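Local coordinates for protein N2152 (PDB 5U22) that probably hydrolyses arabinose-containing glycans as a family 39 glycoside hydrolase of an anaerobic rumen fungus, at residues A[99-104]-A[137-142]. Numbering follows the deposited sequence.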
loop_
_atom_site.group_PDB
_atom_site.type_symbol
_atom_site.label_atom_id
_atom_site.label_comp_id
_atom_site.label_asym_id
_atom_site.label_seq_id
_atom_site.Cartn_x
_atom_site.Cartn_y
_atom_site.Cartn_z
ATOM N N VAL A 99 4.999 -2.877 -10.954
ATOM C CA VAL A 99 4.613 -4.127 -10.307
ATOM C C VAL A 99 5.850 -4.820 -9.742
ATOM O O VAL A 99 6.889 -4.914 -10.409
ATOM C CB VAL A 99 3.832 -5.052 -11.262
ATOM C CG1 VAL A 99 4.633 -5.360 -12.541
ATOM C CG2 VAL A 99 3.424 -6.317 -10.537
ATOM N N THR A 100 5.733 -5.286 -8.503
ATOM C CA THR A 100 6.803 -5.993 -7.808
ATOM C C THR A 100 6.869 -7.436 -8.298
ATOM O O THR A 100 5.840 -8.111 -8.398
ATOM C CB THR A 100 6.535 -5.973 -6.302
ATOM O OG1 THR A 100 6.472 -4.618 -5.833
ATOM C CG2 THR A 100 7.607 -6.743 -5.532
ATOM N N ILE A 101 8.082 -7.918 -8.576
ATOM C CA ILE A 101 8.310 -9.316 -8.947
ATOM C C ILE A 101 8.576 -10.141 -7.691
ATOM O O ILE A 101 9.655 -10.051 -7.101
ATOM C CB ILE A 101 9.486 -9.445 -9.916
ATOM C CG1 ILE A 101 9.196 -8.667 -11.196
ATOM C CG2 ILE A 101 9.759 -10.921 -10.206
ATOM C CD1 ILE A 101 10.421 -8.389 -12.049
ATOM N N GLU A 102 7.635 -11.008 -7.325
ATOM C CA GLU A 102 7.797 -11.879 -6.149
ATOM C C GLU A 102 8.424 -13.196 -6.602
ATOM O O GLU A 102 7.739 -14.124 -7.030
ATOM C CB GLU A 102 6.456 -12.109 -5.462
ATOM C CG GLU A 102 6.564 -12.842 -4.105
ATOM C CD GLU A 102 5.221 -13.386 -3.616
ATOM O OE1 GLU A 102 4.283 -13.482 -4.436
ATOM O OE2 GLU A 102 5.107 -13.722 -2.417
ATOM N N LEU A 103 9.752 -13.283 -6.509
ATOM C CA LEU A 103 10.446 -14.463 -7.021
ATOM C C LEU A 103 10.084 -15.727 -6.249
ATOM O O LEU A 103 10.126 -16.822 -6.822
ATOM C CB LEU A 103 11.963 -14.242 -6.972
ATOM C CG LEU A 103 12.531 -13.158 -7.890
ATOM C CD1 LEU A 103 13.985 -12.835 -7.529
ATOM C CD2 LEU A 103 12.445 -13.617 -9.332
ATOM N N ALA A 104 9.742 -15.606 -4.957
ATOM C CA ALA A 104 9.467 -16.795 -4.150
ATOM C C ALA A 104 8.382 -17.658 -4.773
ATOM O O ALA A 104 8.420 -18.888 -4.660
ATOM C CB ALA A 104 9.056 -16.396 -2.729
ATOM N N THR A 137 9.867 -2.220 -18.737
ATOM C CA THR A 137 10.661 -1.639 -17.663
ATOM C C THR A 137 9.775 -1.067 -16.559
ATOM O O THR A 137 10.246 -0.264 -15.755
ATOM C CB THR A 137 11.602 -0.555 -18.197
ATOM O OG1 THR A 137 10.854 0.377 -18.995
ATOM C CG2 THR A 137 12.718 -1.173 -19.040
ATOM N N ASN A 138 8.496 -1.454 -16.499
ATOM C CA ASN A 138 7.637 -0.991 -15.414
ATOM C C ASN A 138 7.598 -1.965 -14.242
ATOM O O ASN A 138 6.602 -2.012 -13.506
ATOM C CB ASN A 138 6.225 -0.691 -15.927
ATOM C CG ASN A 138 5.561 -1.877 -16.601
ATOM O OD1 ASN A 138 6.217 -2.836 -16.998
ATOM N ND2 ASN A 138 4.236 -1.809 -16.742
ATOM N N PHE A 139 8.657 -2.740 -14.043
ATOM C CA PHE A 139 8.778 -3.504 -12.817
ATOM C C PHE A 139 9.357 -2.624 -11.719
ATOM O O PHE A 139 10.178 -1.736 -11.969
ATOM C CB PHE A 139 9.659 -4.736 -13.023
ATOM C CG PHE A 139 9.223 -5.597 -14.163
ATOM C CD1 PHE A 139 8.145 -6.457 -14.030
ATOM C CD2 PHE A 139 9.894 -5.543 -15.381
ATOM C CE1 PHE A 139 7.749 -7.267 -15.089
ATOM C CE2 PHE A 139 9.496 -6.329 -16.443
ATOM C CZ PHE A 139 8.420 -7.199 -16.296
ATOM N N TYR A 140 8.891 -2.867 -10.499
ATOM C CA TYR A 140 9.342 -2.144 -9.318
ATOM C C TYR A 140 10.671 -2.677 -8.807
ATOM O O TYR A 140 11.490 -1.911 -8.282
ATOM C CB TYR A 140 8.275 -2.279 -8.240
ATOM C CG TYR A 140 8.409 -1.425 -7.000
ATOM C CD1 TYR A 140 8.468 -0.037 -7.075
ATOM C CD2 TYR A 140 8.407 -2.015 -5.739
ATOM C CE1 TYR A 140 8.540 0.735 -5.912
ATOM C CE2 TYR A 140 8.476 -1.255 -4.589
ATOM C CZ TYR A 140 8.550 0.111 -4.678
ATOM O OH TYR A 140 8.604 0.846 -3.513
ATOM N N GLY A 141 10.880 -3.977 -8.936
ATOM C CA GLY A 141 12.121 -4.593 -8.506
ATOM C C GLY A 141 11.950 -6.092 -8.439
ATOM O O GLY A 141 10.849 -6.625 -8.605
ATOM N N ASN A 142 13.077 -6.766 -8.223
ATOM C CA ASN A 142 13.114 -8.205 -7.970
ATOM C C ASN A 142 13.085 -8.453 -6.466
ATOM O O ASN A 142 14.029 -8.092 -5.756
ATOM C CB ASN A 142 14.378 -8.844 -8.553
ATOM C CG ASN A 142 14.435 -8.786 -10.067
ATOM O OD1 ASN A 142 15.476 -8.462 -10.656
ATOM N ND2 ASN A 142 13.330 -9.105 -10.703
#
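Val-99 and Ile-101 are joined by three backbone hydrogen bonds to Asn-138, Tyr-140 and Gly-141, Asn-138 immediately preceding strand 139-143. Val-99 N gives its hydrogen to Asn-138 O at 3.1 Å, a bent bond. Its carbonyl, Val-99 O, accepts from Tyr-140 N at 2.9 Å, nearly straight at the hydrogen. Ile-101 N reaches Gly-141 O at 3.1 Å. Between these bonds, Tyr-140 departs from extended geometry with a psi of -34°. Gly-141 follows with phi and psi both near 180° and phi positive, a region that a residue with a side chain seldom adopts.

The two strands run parallel, 24° apart, as adjacent staves of the TIM barrel, and helix 117-134 makes the crossover of this beta-alpha-beta unit. Val-99, Ile-101 and Phe-139 turn to the helix-facing side, where apolar residues suit the layer between sheet and helices: Ile-101 meets Phe-127 and Lys-131 of helix 117-134, while Val-99 packs on helix 84-91.

Apolar contact centres on Phe-139. Ile-101 CD1 comes to 3.6 Å from Phe-139 CD1, its extended chain (chi2 163°) carrying the methyl to the ring. Val-99 CG1 lies 4.0 Å from the same ring carbon. An alanine in place of Ile-101 would probably open a gap beside Phe-139 and Phe-127 and let the ring shift. Farther along, Leu-103 CD1 touches Asn-142 CB at 4.1 Å.

On the barrel-interior side, Thr-100 OG1 and Tyr-140 CD2 make a side-by-side van der Waals contact at 3.2 Å. A small polar side chain suits the place, because the threonine hydroxyl also makes a weak hydrogen bond to Met-67 O of strand 66-70; the tyrosine hydroxyl extends onward to hydrogen-bond Asp-274.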